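Local coordinates for probable transcriptional regulator (Pseudomonas aeruginosa, PDB 2ESN), which probably regulates transcription as a LysR-type factor, pairing a helix-turn-helix DNA-binding domain with an effector-binding domain related to periplasmic binding proteins, at residues F103-T108 against V130-V135; D152-Y157 against R281-V286; A170-A175 against P277-L282; H203-P208 against L225-A230; P234-A239 against T251-A256. All coordinates share one frame; numbering follows the deposited sequence.

Interaction 1 (F103-T108 against V130-V135); sequences FVFAAT and VRLRLV
The carbonyl oxygen of Phe103 is gripped twice: Arg133 N donates to Phe103 O at 2.7 Å, nearly along the C=O axis and 167° at the hydrogen, while Leu132 CA brings up a CA-H...O contact. Phe105 O is held in the same way by Val135 N and Leu134 CA. Three bonds run in the other direction, from the N-H groups of Phe103, Phe105 and Ala107 to the carbonyls of Arg131, Arg133 and Val135. They tie the parallel strands that open and close a beta-alpha-beta unit around helix 109-126. On the phenylalanine face, the Phe105 ring crosses Leu132 obliquely, with Phe105 CE2 3.6 Å from Leu132 CD2. Leu134 CG lies 4.0 Å from Phe105 CB, and Leu134 CD2 3.7 Å from Ala107 CB. Phe103 CD1 meets Val130 CG1 at 3.9 Å. On the other face, Val104 CG2 lies alongside the CB of Arg133, whose bent chain leads off to weak hydrogen bonds with backbone oxygens of Asn210 and Glu211 of the second subunit. Across the two strands the polar bonding is thus carried by the backbone, with an apolar face against helices 109-126 and 293-303, while the end of Arg133 turns to the second subunit.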
# COMPACT_ATOMS: atom_id res chain seq x y z
N PHE C 103 15.58 -5.19 -18.49
CA PHE C 103 15.99 -4.12 -17.61
C PHE C 103 14.85 -3.12 -17.39
O PHE C 103 14.17 -2.72 -18.35
CB PHE C 103 17.25 -3.43 -18.15
CG PHE C 103 18.44 -4.33 -18.16
CD1 PHE C 103 18.64 -5.24 -19.21
CD2 PHE C 103 19.33 -4.29 -17.11
CE1 PHE C 103 19.71 -6.12 -19.22
CE2 PHE C 103 20.41 -5.13 -17.09
CZ PHE C 103 20.64 -6.03 -18.16
N VAL C 104 14.62 -2.77 -16.12
CA VAL C 104 13.48 -1.89 -15.74
C VAL C 104 14.07 -0.57 -15.28
O VAL C 104 14.92 -0.55 -14.40
CB VAL C 104 12.55 -2.49 -14.65
CG1 VAL C 104 11.36 -1.50 -14.28
CG2 VAL C 104 12.01 -3.86 -15.08
N PHE C 105 13.70 0.51 -15.96
CA PHE C 105 14.20 1.83 -15.63
C PHE C 105 13.02 2.70 -15.23
O PHE C 105 11.95 2.57 -15.79
CB PHE C 105 14.88 2.52 -16.85
CG PHE C 105 16.21 1.96 -17.26
CD1 PHE C 105 17.36 2.70 -17.07
CD2 PHE C 105 16.31 0.74 -17.93
CE1 PHE C 105 18.63 2.22 -17.50
CE2 PHE C 105 17.57 0.27 -18.42
CZ PHE C 105 18.73 1.01 -18.16
N ALA C 106 13.26 3.59 -14.26
CA ALA C 106 12.34 4.61 -13.81
C ALA C 106 12.80 5.77 -14.59
O ALA C 106 14.00 6.02 -14.69
CB ALA C 106 12.57 4.93 -12.34
N ALA C 107 11.87 6.49 -15.18
CA ALA C 107 12.31 7.43 -16.25
C ALA C 107 11.31 8.52 -16.42
O ALA C 107 10.20 8.44 -15.82
CB ALA C 107 12.48 6.68 -17.56
N THR C 108 11.68 9.53 -17.22
CA THR C 108 10.69 10.50 -17.67
C THR C 108 10.58 10.45 -19.22
O THR C 108 11.34 9.73 -19.85
CB THR C 108 11.08 11.91 -17.23
OG1 THR C 108 12.36 12.23 -17.76
CG2 THR C 108 11.11 12.00 -15.69
N VAL C 130 17.82 -8.80 -25.35
CA VAL C 130 17.68 -7.94 -24.16
C VAL C 130 16.51 -6.97 -24.42
O VAL C 130 16.37 -6.40 -25.55
CB VAL C 130 18.97 -7.18 -23.84
CG1 VAL C 130 18.69 -5.90 -23.05
CG2 VAL C 130 20.00 -8.06 -23.07
N ARG C 131 15.63 -6.84 -23.41
CA ARG C 131 14.48 -5.98 -23.44
C ARG C 131 14.62 -4.90 -22.42
O ARG C 131 15.32 -5.09 -21.41
CB ARG C 131 13.21 -6.75 -23.07
CG ARG C 131 12.81 -7.67 -24.11
CD ARG C 131 12.72 -9.07 -23.52
NE ARG C 131 13.06 -9.97 -24.60
CZ ARG C 131 13.19 -11.29 -24.56
NH1 ARG C 131 13.53 -11.91 -25.70
NH2 ARG C 131 12.98 -11.97 -23.43
N LEU C 132 13.94 -3.78 -22.65
CA LEU C 132 13.87 -2.68 -21.66
C LEU C 132 12.44 -2.34 -21.33
O LEU C 132 11.55 -2.41 -22.20
CB LEU C 132 14.64 -1.43 -22.11
CG LEU C 132 16.08 -1.27 -21.64
CD1 LEU C 132 17.02 -2.28 -22.29
CD2 LEU C 132 16.61 0.14 -21.87
N ARG C 133 12.22 -2.07 -20.05
CA ARG C 133 10.90 -1.60 -19.54
C ARG C 133 11.08 -0.26 -18.80
O ARG C 133 11.84 -0.14 -17.81
CB ARG C 133 10.25 -2.64 -18.65
CG ARG C 133 8.74 -2.52 -18.56
CD ARG C 133 8.38 -2.50 -17.13
NE ARG C 133 7.08 -3.08 -16.82
CZ ARG C 133 5.87 -2.58 -17.09
NH1 ARG C 133 5.68 -1.43 -17.77
NH2 ARG C 133 4.82 -3.30 -16.68
N LEU C 134 10.46 0.77 -19.34
CA LEU C 134 10.56 2.10 -18.68
C LEU C 134 9.23 2.42 -18.03
O LEU C 134 8.23 2.19 -18.62
CB LEU C 134 10.91 3.21 -19.64
CG LEU C 134 12.38 3.48 -19.80
CD1 LEU C 134 13.04 2.25 -20.43
CD2 LEU C 134 12.46 4.75 -20.67
N VAL C 135 9.26 2.91 -16.79
CA VAL C 135 8.05 3.16 -16.02
C VAL C 135 8.06 4.59 -15.55
O VAL C 135 9.13 5.17 -15.29
CB VAL C 135 7.91 2.16 -14.78
CG1 VAL C 135 7.83 0.72 -15.26
CG2 VAL C 135 9.05 2.30 -13.76

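Interaction 2 (D152-Y157 against R281-V286); sequences DFALGY and RLYSHV
Leu282 lays its CD1 methyl against two neighbours at once, 3.6 Å from Phe153 CD2 and 3.6 Å from Leu155 CD2. Its CG stands anti to the backbone N (chi1 175°), so the branch leans across to the facing strand, side by side with Leu155 and oblique to the Phe153 ring. The two strands form an antiparallel pair within the mixed sheet of the LysR substrate-binding domain, a fold of the periplasmic-binding-protein type. Ala154 and Tyr283 make a hydrogen-bonded pair with two short bonds, the straighter running from Tyr283 N to Ala154 O at 2.8 Å and 173°. Gly156 and Arg281 form a less even one: Arg281 N reaches Gly156 O at 2.6 Å, whereas Gly156 N lies 3.3 Å from Arg281 O. On the face opposite Leu282, the Tyr283 ring turns its edge to the other backbone, with CD1 3.4 Å from Ala154 O and CE1 3.7 Å from Gly156 N. Helix 293-303 packs on Phe153 and Leu282. The guanidinium of Arg281 is salt-bridged to Asp158, and the Tyr283 hydroxyl hydrogen-bonds to Asp158 and Lys140. That same Tyr283 OH sits 3.3 Å from Tyr157 C.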
# COMPACT_ATOMS: atom_id res chain seq x y z
N ASP C 152 15.65 -1.82 -11.75
CA ASP C 152 17.09 -1.96 -11.86
C ASP C 152 17.76 -0.61 -11.72
O ASP C 152 18.74 -0.48 -11.02
CB ASP C 152 17.45 -2.65 -13.22
CG ASP C 152 16.88 -4.07 -13.34
OD1 ASP C 152 17.37 -4.97 -12.67
OD2 ASP C 152 15.92 -4.33 -14.09
N PHE C 153 17.20 0.41 -12.38
CA PHE C 153 17.86 1.70 -12.49
C PHE C 153 16.87 2.86 -12.53
O PHE C 153 15.72 2.69 -12.86
CB PHE C 153 18.64 1.78 -13.82
CG PHE C 153 19.77 0.82 -13.96
CD1 PHE C 153 19.61 -0.33 -14.72
CD2 PHE C 153 21.00 1.08 -13.38
CE1 PHE C 153 20.67 -1.23 -14.90
CE2 PHE C 153 22.06 0.15 -13.49
CZ PHE C 153 21.92 -0.98 -14.27
N ALA C 154 17.35 4.07 -12.26
CA ALA C 154 16.53 5.26 -12.38
C ALA C 154 17.33 6.27 -13.14
O ALA C 154 18.56 6.25 -13.11
CB ALA C 154 16.11 5.78 -11.00
N LEU C 155 16.63 7.15 -13.86
CA LEU C 155 17.30 8.17 -14.67
C LEU C 155 16.88 9.56 -14.20
O LEU C 155 15.74 9.74 -13.79
CB LEU C 155 16.88 8.03 -16.16
CG LEU C 155 17.07 6.67 -16.84
CD1 LEU C 155 16.58 6.69 -18.31
CD2 LEU C 155 18.56 6.28 -16.81
N GLY C 156 17.79 10.54 -14.30
CA GLY C 156 17.45 11.94 -13.99
C GLY C 156 18.73 12.74 -13.87
O GLY C 156 19.78 12.29 -14.29
N TYR C 157 18.67 13.92 -13.29
CA TYR C 157 19.85 14.71 -12.96
C TYR C 157 19.80 15.23 -11.50
O TYR C 157 18.72 15.24 -10.88
CB TYR C 157 20.13 15.80 -14.03
CG TYR C 157 19.19 17.03 -14.14
CD1 TYR C 157 18.18 17.09 -15.13
CD2 TYR C 157 19.40 18.17 -13.31
CE1 TYR C 157 17.35 18.24 -15.29
CE2 TYR C 157 18.59 19.35 -13.46
CZ TYR C 157 17.56 19.37 -14.44
OH TYR C 157 16.75 20.51 -14.55
N ARG C 281 21.95 11.29 -15.24
CA ARG C 281 22.65 10.20 -14.61
C ARG C 281 21.85 8.96 -14.45
O ARG C 281 20.63 8.92 -14.61
CB ARG C 281 23.34 10.61 -13.28
CG ARG C 281 22.57 11.57 -12.48
CD ARG C 281 23.51 12.56 -11.82
NE ARG C 281 24.48 11.89 -10.99
CZ ARG C 281 25.51 12.49 -10.40
NH1 ARG C 281 25.69 13.81 -10.57
NH2 ARG C 281 26.33 11.78 -9.64
N LEU C 282 22.59 7.90 -14.21
CA LEU C 282 22.02 6.59 -14.08
C LEU C 282 22.20 6.26 -12.61
O LEU C 282 23.32 6.19 -12.13
CB LEU C 282 22.80 5.64 -14.99
CG LEU C 282 22.41 4.17 -14.89
CD1 LEU C 282 21.01 4.00 -15.50
CD2 LEU C 282 23.49 3.22 -15.54
N TYR C 283 21.09 6.09 -11.90
CA TYR C 283 21.13 5.72 -10.51
C TYR C 283 20.81 4.23 -10.28
O TYR C 283 19.94 3.65 -10.93
CB TYR C 283 20.13 6.52 -9.71
CG TYR C 283 20.20 8.01 -9.87
CD1 TYR C 283 19.39 8.65 -10.83
CD2 TYR C 283 20.99 8.80 -9.03
CE1 TYR C 283 19.40 10.00 -10.98
CE2 TYR C 283 21.01 10.19 -9.17
CZ TYR C 283 20.20 10.79 -10.15
OH TYR C 283 20.19 12.16 -10.34
N SER C 284 21.56 3.65 -9.33
CA SER C 284 21.30 2.32 -8.83
C SER C 284 21.66 2.19 -7.35
O SER C 284 22.43 3.00 -6.79
CB SER C 284 22.07 1.27 -9.62
OG SER C 284 23.43 1.60 -9.57
N HIS C 285 21.05 1.17 -6.75
CA HIS C 285 21.37 0.66 -5.43
C HIS C 285 22.65 -0.19 -5.41
O HIS C 285 22.80 -1.10 -6.22
CB HIS C 285 20.19 -0.17 -4.95
CG HIS C 285 20.13 -0.32 -3.46
ND1 HIS C 285 20.98 -1.16 -2.76
CD2 HIS C 285 19.32 0.26 -2.55
CE1 HIS C 285 20.69 -1.07 -1.47
NE2 HIS C 285 19.69 -0.22 -1.32
N VAL C 286 23.54 0.10 -4.45
CA VAL C 286 24.77 -0.68 -4.16
C VAL C 286 24.54 -2.21 -4.10
O VAL C 286 25.41 -2.96 -4.54
CB VAL C 286 25.53 -0.14 -2.89
CG1 VAL C 286 26.85 -0.86 -2.70
CG2 VAL C 286 25.81 1.36 -3.03

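Interaction 3 (A170-A175 against P277-L282)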
# COMPACT_ATOMS: atom_id res chain seq x y z
N ALA C 170 25.45 6.64 -8.49
CA ALA C 170 25.06 7.34 -9.71
C ALA C 170 26.23 7.35 -10.71
O ALA C 170 27.41 7.39 -10.31
CB ALA C 170 24.66 8.75 -9.38
N HIS C 171 25.91 7.27 -12.00
CA HIS C 171 26.92 7.39 -13.03
C HIS C 171 26.44 8.35 -14.09
O HIS C 171 25.33 8.20 -14.64
CB HIS C 171 27.24 6.01 -13.64
CG HIS C 171 28.04 5.13 -12.73
ND1 HIS C 171 27.45 4.23 -11.85
CD2 HIS C 171 29.38 5.00 -12.55
CE1 HIS C 171 28.40 3.59 -11.19
NE2 HIS C 171 29.57 4.04 -11.60
N ASP C 172 27.29 9.32 -14.41
CA ASP C 172 26.92 10.34 -15.40
C ASP C 172 26.93 9.82 -16.81
O ASP C 172 27.85 9.06 -17.19
CB ASP C 172 27.84 11.53 -15.24
CG ASP C 172 27.76 12.12 -13.86
OD1 ASP C 172 26.70 11.99 -13.19
OD2 ASP C 172 28.77 12.69 -13.43
N TRP C 173 25.91 10.18 -17.59
CA TRP C 173 25.90 9.79 -19.02
C TRP C 173 25.71 10.86 -20.12
O TRP C 173 25.94 10.59 -21.32
CB TRP C 173 25.02 8.55 -19.25
CG TRP C 173 23.60 8.72 -18.85
CD1 TRP C 173 23.10 8.60 -17.59
CD2 TRP C 173 22.47 9.06 -19.70
NE1 TRP C 173 21.74 8.84 -17.60
CE2 TRP C 173 21.33 9.09 -18.89
CE3 TRP C 173 22.33 9.33 -21.08
CZ2 TRP C 173 20.01 9.39 -19.40
CZ3 TRP C 173 21.05 9.63 -21.60
CH2 TRP C 173 19.90 9.67 -20.75
N PHE C 174 25.33 12.07 -19.74
CA PHE C 174 25.09 13.15 -20.70
C PHE C 174 25.10 14.51 -20.02
O PHE C 174 24.28 14.78 -19.12
CB PHE C 174 23.71 12.97 -21.34
CG PHE C 174 23.43 13.94 -22.47
CD1 PHE C 174 24.34 14.09 -23.53
CD2 PHE C 174 22.25 14.67 -22.50
CE1 PHE C 174 24.07 14.99 -24.60
CE2 PHE C 174 21.97 15.53 -23.55
CZ PHE C 174 22.88 15.71 -24.61
N ALA C 175 26.03 15.37 -20.44
CA ALA C 175 26.01 16.80 -20.01
C ALA C 175 25.29 17.64 -21.08
O ALA C 175 25.56 17.48 -22.24
CB ALA C 175 27.48 17.33 -19.75
N PRO C 277 24.61 23.87 -16.21
CA PRO C 277 24.50 22.77 -17.12
C PRO C 277 23.92 21.68 -16.27
O PRO C 277 24.07 21.71 -15.05
CB PRO C 277 25.97 22.42 -17.46
CG PRO C 277 26.71 23.76 -17.28
CD PRO C 277 26.01 24.33 -16.05
N TYR C 278 23.18 20.78 -16.89
CA TYR C 278 22.73 19.60 -16.18
C TYR C 278 23.54 18.41 -16.65
O TYR C 278 24.14 18.40 -17.76
CB TYR C 278 21.21 19.39 -16.36
CG TYR C 278 20.79 19.04 -17.76
CD1 TYR C 278 20.46 20.03 -18.70
CD2 TYR C 278 20.71 17.69 -18.17
CE1 TYR C 278 20.04 19.68 -20.01
CE2 TYR C 278 20.30 17.33 -19.46
CZ TYR C 278 19.98 18.33 -20.40
OH TYR C 278 19.60 17.96 -21.68
N VAL C 279 23.58 17.41 -15.80
CA VAL C 279 24.25 16.18 -16.13
C VAL C 279 23.25 15.09 -15.83
O VAL C 279 22.80 15.00 -14.66
CB VAL C 279 25.57 15.99 -15.31
CG1 VAL C 279 26.23 14.67 -15.65
CG2 VAL C 279 26.52 17.13 -15.63
N LEU C 280 22.85 14.33 -16.86
CA LEU C 280 21.86 13.25 -16.67
C LEU C 280 22.59 12.04 -16.11
O LEU C 280 23.74 11.80 -16.46
CB LEU C 280 21.17 12.84 -17.99
CG LEU C 280 20.24 13.86 -18.68
CD1 LEU C 280 19.53 13.17 -19.83
CD2 LEU C 280 19.20 14.42 -17.70
N ARG C 281 21.95 11.29 -15.24
CA ARG C 281 22.65 10.20 -14.61
C ARG C 281 21.85 8.96 -14.45
O ARG C 281 20.63 8.92 -14.61
CB ARG C 281 23.34 10.61 -13.28
CG ARG C 281 22.57 11.57 -12.48
CD ARG C 281 23.51 12.56 -11.82
NE ARG C 281 24.48 11.89 -10.99
CZ ARG C 281 25.51 12.49 -10.40
NH1 ARG C 281 25.69 13.81 -10.57
NH2 ARG C 281 26.33 11.78 -9.64
N LEU C 282 22.59 7.90 -14.21
CA LEU C 282 22.02 6.59 -14.08
C LEU C 282 22.20 6.26 -12.61
O LEU C 282 23.32 6.19 -12.13
CB LEU C 282 22.80 5.64 -14.99
CG LEU C 282 22.41 4.17 -14.89
CD1 LEU C 282 21.01 4.00 -15.50
CD2 LEU C 282 23.49 3.22 -15.54
O HOH W 1 24.66 3.46 -11.66
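Four backbone hydrogen bonds stitch residues 170-175 to 277-282 as antiparallel strands interrupted by a beta bulge. His171 and Leu282 form a reciprocal hydrogen-bonded pair. Beyond it the register slips by one residue between Asp172 and Phe174, so that Leu280 O takes its bond from Trp173 N, almost straight at 177°, while Leu280 N gives its own to Phe174 O at 2.7 Å. The charged contact lies on the face of Asp172 and Arg281. Asp172 OD1 hovers 3.0 Å above the plane of the Arg281 guanidinium, over its centre, with the carboxylate turned 87° to that plane. No N-H points at the oxygen, and this salt bridge, 3.1 Å between Asp172 OD1 and Arg281 NE, rests on charge alone, beside the arginine's bridge to Asp158. At the guanidinium edge sits Ala170 CB, and Val279 CG1 packs 3.5 Å from Asp172 CG. Apolar and aromatic contacts dominate the other face. Trp173, its CG in the crowded position between the backbone N and carbonyl carbon (chi1 59°), swings its indole over Leu280. Leu280 CB makes a CH-pi contact 4.1 Å from the centroid of the six-membered ring, and Leu280 CD1 approaches Trp173 CH2 at 3.6 Å. Phe174 lies alongside the same leucine, its ring edge toward Leu280 CD1, and crosses Tyr278 obliquely. Helices 109-126 and 293-303 both pack on Trp173. Beside the His171-Leu282 pair, a water in the plane of the His171 ring joins His171 ND1, 2.9 Å away, to Leu282 O, to which it donates a hydrogen bond at 3.1 Å.

Interaction 4 (H203-P208 against L225-A230); sequences HAVVTP and LRREVA
Two flat groups, the His203 imidazole and the Arg227 guanidinium, organise this contact. Over one face of the imidazole lies Arg227 CB, 3.9 Å from the ring centroid in a CH-pi contact and displaced toward the rim; at the ring edge, in plane, is Glu228 O. The guanidinium, turned 48° from the imidazole, receives Val205 CG2 on one face, tip to tip, 3.4 Å from Arg227 NH2. The setting is a beta-alpha-beta unit in which helix 215-221 links the parallel strands 202-206 and 228-233. Arg227 starts with CG in the crowded position between backbone N and carbonyl carbon (chi1 59°) and then runs extended to NE, which carries it past the histidine at about a right angle and on to the valine. Its charge is met by a salt bridge from NE to Asp217 and by a weak hydrogen bond from NH1 to the hydroxyl of Tyr198. His203 NE2 is hydrogen-bonded to Tyr198 O, so both groups share Tyr198 as a partner. With Arg227 NH1 4.3 Å from His203 ND1, a positive charge on the imidazole would probably be disfavoured. Within these residues the pairing is short: Ala230 N donates to His203 O at 2.9 Å, and the bond from His203 N to Glu228 O is weak, bent to 120°; the strands pair on beyond Ala230, where the Val205 backbone bonds to Val231 and Leu233. Val205 CG2 touches Val229 CG2 at 3.8 Å, and Val229 also packs on Arg131 of the second subunit. One water donates to Ala204 O at 2.7 Å and accepts from Arg227 NH1 at 2.9 Å.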
# COMPACT_ATOMS: atom_id res chain seq x y z
N HIS C 203 4.36 31.21 -19.27
CA HIS C 203 5.37 30.19 -19.34
C HIS C 203 4.76 28.80 -19.27
O HIS C 203 3.76 28.58 -18.56
CB HIS C 203 6.41 30.37 -18.25
CG HIS C 203 7.27 31.56 -18.44
ND1 HIS C 203 8.52 31.48 -19.01
CD2 HIS C 203 7.07 32.86 -18.14
CE1 HIS C 203 9.05 32.69 -19.06
NE2 HIS C 203 8.20 33.54 -18.53
N ALA C 204 5.35 27.87 -20.05
CA ALA C 204 4.98 26.46 -19.94
C ALA C 204 6.04 25.84 -19.05
O ALA C 204 7.20 26.16 -19.18
CB ALA C 204 4.97 25.77 -21.29
N VAL C 205 5.67 24.95 -18.14
CA VAL C 205 6.67 24.45 -17.18
C VAL C 205 6.54 22.94 -17.07
O VAL C 205 5.44 22.39 -17.05
CB VAL C 205 6.44 25.12 -15.77
CG1 VAL C 205 7.30 24.49 -14.73
CG2 VAL C 205 6.76 26.63 -15.88
N VAL C 206 7.68 22.26 -17.10
CA VAL C 206 7.71 20.82 -17.08
C VAL C 206 7.94 20.32 -15.64
O VAL C 206 8.93 20.64 -15.03
CB VAL C 206 8.80 20.30 -18.04
CG1 VAL C 206 8.92 18.76 -17.95
CG2 VAL C 206 8.48 20.69 -19.49
N THR C 207 7.01 19.54 -15.11
CA THR C 207 7.04 19.04 -13.74
C THR C 207 6.86 17.52 -13.83
O THR C 207 5.74 17.04 -13.74
CB THR C 207 5.87 19.64 -12.94
OG1 THR C 207 4.68 19.52 -13.70
CG2 THR C 207 6.08 21.09 -12.75
N PRO C 208 7.94 16.77 -14.04
CA PRO C 208 7.87 15.36 -14.41
C PRO C 208 7.35 14.49 -13.27
O PRO C 208 6.80 13.44 -13.52
CB PRO C 208 9.32 14.97 -14.68
CG PRO C 208 10.07 16.26 -14.79
CD PRO C 208 9.34 17.23 -13.92
N LEU C 225 13.20 36.28 -8.39
CA LEU C 225 12.44 36.39 -9.66
C LEU C 225 11.36 35.33 -9.74
O LEU C 225 11.54 34.19 -9.27
CB LEU C 225 13.39 36.28 -10.86
CG LEU C 225 14.77 37.00 -10.87
CD1 LEU C 225 15.72 36.52 -11.98
CD2 LEU C 225 14.57 38.49 -10.95
N ARG C 226 10.22 35.69 -10.31
CA ARG C 226 9.12 34.76 -10.47
C ARG C 226 8.54 34.90 -11.87
O ARG C 226 8.47 36.02 -12.40
CB ARG C 226 8.04 35.00 -9.40
CG ARG C 226 7.46 36.42 -9.42
CD ARG C 226 5.99 36.45 -9.01
NE ARG C 226 5.22 35.57 -9.88
CZ ARG C 226 4.03 35.03 -9.57
NH1 ARG C 226 3.45 35.28 -8.38
NH2 ARG C 226 3.43 34.23 -10.48
N ARG C 227 8.17 33.78 -12.48
CA ARG C 227 7.54 33.85 -13.80
C ARG C 227 6.05 33.51 -13.67
O ARG C 227 5.66 32.84 -12.69
CB ARG C 227 8.33 33.00 -14.82
CG ARG C 227 8.45 31.56 -14.46
CD ARG C 227 9.41 30.79 -15.35
NE ARG C 227 9.44 29.43 -14.81
CZ ARG C 227 9.92 28.35 -15.42
NH1 ARG C 227 10.42 28.43 -16.68
NH2 ARG C 227 9.92 27.20 -14.76
N GLU C 228 5.22 34.02 -14.60
CA GLU C 228 3.78 33.72 -14.65
C GLU C 228 3.58 32.44 -15.40
O GLU C 228 3.94 32.37 -16.56
CB GLU C 228 2.92 34.83 -15.34
CG GLU C 228 2.98 36.20 -14.70
CD GLU C 228 2.50 36.21 -13.22
OE1 GLU C 228 3.27 36.64 -12.28
OE2 GLU C 228 1.34 35.75 -13.00
N VAL C 229 2.96 31.44 -14.78
CA VAL C 229 2.85 30.12 -15.37
C VAL C 229 1.49 29.90 -15.93
O VAL C 229 0.51 30.03 -15.19
CB VAL C 229 3.19 29.02 -14.30
CG1 VAL C 229 2.85 27.64 -14.83
CG2 VAL C 229 4.69 29.16 -13.85
N ALA C 230 1.38 29.54 -17.22
CA ALA C 230 0.10 29.18 -17.81
C ALA C 230 -0.20 27.67 -17.75
O ALA C 230 -1.35 27.29 -17.56
CB ALA C 230 0.07 29.64 -19.25
O HOH W 2 9.84 26.26 -18.52

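Interaction 5 (P234-A239 against T251-A256); sequences PTVLAA and TAPRHA
The first turn of helix 236-244 faces the point where strand 249-253 passes into helix 254-264, and the backbones stay well apart, with 7.1 Å between the CA atoms of Val236 and Ala252 and no hydrogen bond across. Val236 does most of the bridging. Its CG1 stands anti to the backbone N (chi1 -168°) and is thereby aimed at the bend, where it meets three residues: Pro253 CD lies 4.1 Å from Val236 CG1, Ala256 CB 4.2 Å and Ala252 CB 4.3 Å. The approach to Pro253 is tip to tip. Leu237, with CG anti to the carbonyl carbon and an extended second torsion (chi2 -179°), adds its CD2 methyl, 4.0 Å from Ala256 CB. The join is therefore wholly apolar and loosely spaced, made of methyl groups and the CD of Pro253 at a buried corner. Asp109 holds the start of helix 236-244 by accepting hydrogen bonds from the backbone N of Val236 and Leu237. Tyr110, at the beginning of helix 109-126, packs on Pro253 and Ala256; strand 202-206 lies against Val236 through Val206, and Leu237 reaches Leu237 of the second subunit.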
# COMPACT_ATOMS: atom_id res chain seq x y z
N PRO C 234 4.02 17.13 -17.35
CA PRO C 234 5.16 16.30 -17.01
C PRO C 234 6.06 15.98 -18.22
O PRO C 234 7.16 15.43 -18.03
CB PRO C 234 4.47 15.01 -16.48
CG PRO C 234 3.00 15.19 -16.65
CD PRO C 234 2.76 16.35 -17.50
N THR C 235 5.60 16.29 -19.44
CA THR C 235 6.26 15.90 -20.70
C THR C 235 6.95 17.13 -21.35
O THR C 235 6.23 18.04 -21.79
CB THR C 235 5.20 15.70 -21.83
OG1 THR C 235 3.89 15.39 -21.36
CG2 THR C 235 5.64 14.91 -22.96
N VAL C 236 8.27 17.09 -21.53
CA VAL C 236 9.05 18.05 -22.33
C VAL C 236 8.65 18.03 -23.80
O VAL C 236 8.49 19.09 -24.43
CB VAL C 236 10.57 17.76 -22.23
CG1 VAL C 236 11.40 18.94 -22.81
CG2 VAL C 236 10.94 17.69 -20.86
N LEU C 237 8.42 16.83 -24.36
CA LEU C 237 8.23 16.77 -25.78
C LEU C 237 6.87 17.32 -26.17
O LEU C 237 6.79 18.07 -27.13
CB LEU C 237 8.52 15.36 -26.36
CG LEU C 237 9.92 14.75 -26.23
CD1 LEU C 237 9.93 13.33 -26.93
CD2 LEU C 237 11.04 15.67 -26.76
N ALA C 238 5.82 17.00 -25.43
CA ALA C 238 4.55 17.66 -25.68
C ALA C 238 4.68 19.18 -25.42
O ALA C 238 4.02 19.96 -26.08
CB ALA C 238 3.43 17.06 -24.87
N ALA C 239 5.48 19.56 -24.42
CA ALA C 239 5.62 20.98 -24.03
C ALA C 239 6.22 21.81 -25.17
O ALA C 239 5.84 22.96 -25.38
CB ALA C 239 6.53 21.10 -22.81
N THR C 251 11.42 26.75 -20.86
CA THR C 251 12.89 26.69 -20.61
C THR C 251 13.23 25.19 -20.46
O THR C 251 12.78 24.56 -19.49
CB THR C 251 13.28 27.51 -19.35
OG1 THR C 251 12.61 28.81 -19.42
CG2 THR C 251 14.85 27.60 -19.23
N ALA C 252 13.94 24.64 -21.45
CA ALA C 252 13.93 23.19 -21.71
C ALA C 252 15.35 22.75 -22.02
O ALA C 252 16.13 23.53 -22.52
CB ALA C 252 13.10 22.86 -22.98
N PRO C 253 15.63 21.46 -21.82
CA PRO C 253 16.84 20.89 -22.32
C PRO C 253 17.04 21.14 -23.81
O PRO C 253 16.13 20.85 -24.64
CB PRO C 253 16.69 19.39 -22.04
CG PRO C 253 15.65 19.32 -20.86
CD PRO C 253 14.76 20.49 -21.10
N ARG C 254 18.24 21.62 -24.13
CA ARG C 254 18.66 21.89 -25.51
C ARG C 254 18.63 20.66 -26.45
O ARG C 254 18.15 20.72 -27.60
CB ARG C 254 20.00 22.63 -25.52
CG ARG C 254 20.41 23.13 -26.95
CD ARG C 254 21.85 23.66 -26.91
NE ARG C 254 22.32 24.18 -28.21
CZ ARG C 254 23.03 23.50 -29.16
NH1 ARG C 254 23.40 24.11 -30.28
NH2 ARG C 254 23.35 22.21 -29.04
N HIS C 255 19.06 19.52 -25.94
CA HIS C 255 19.05 18.32 -26.75
C HIS C 255 17.64 18.07 -27.24
O HIS C 255 17.48 17.70 -28.38
CB HIS C 255 19.50 17.12 -25.88
CG HIS C 255 19.72 15.84 -26.66
ND1 HIS C 255 20.63 15.73 -27.69
CD2 HIS C 255 19.18 14.60 -26.50
CE1 HIS C 255 20.63 14.49 -28.15
NE2 HIS C 255 19.74 13.79 -27.45
N ALA C 256 16.61 18.24 -26.39
CA ALA C 256 15.22 18.00 -26.84
C ALA C 256 14.65 19.12 -27.76
O ALA C 256 13.96 18.86 -28.79
CB ALA C 256 14.29 17.74 -25.62

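All five contacts belong to the LysR substrate-binding domain and its mixed sheet. Interaction 1 comes first along the chain; interactions 2 and 3 span long loops that both end on strand 278-285, and interactions 4 and 5 are nested inside them. Interactions 1, 2 and 3 form a chain of neighbours, with centres about 11 and 10 Å apart, whereas 4 and 5 lie about 13 Å from each other, with the centres of 1 and 4 about 28 Å apart. This is consistent with the two subdomains of the periplasmic-binding-protein fold. Strand 168-183 runs from interaction 3 to pair with strand 249-253 of interaction 5, and interactions 1, 4 and 5 also touch the second subunit.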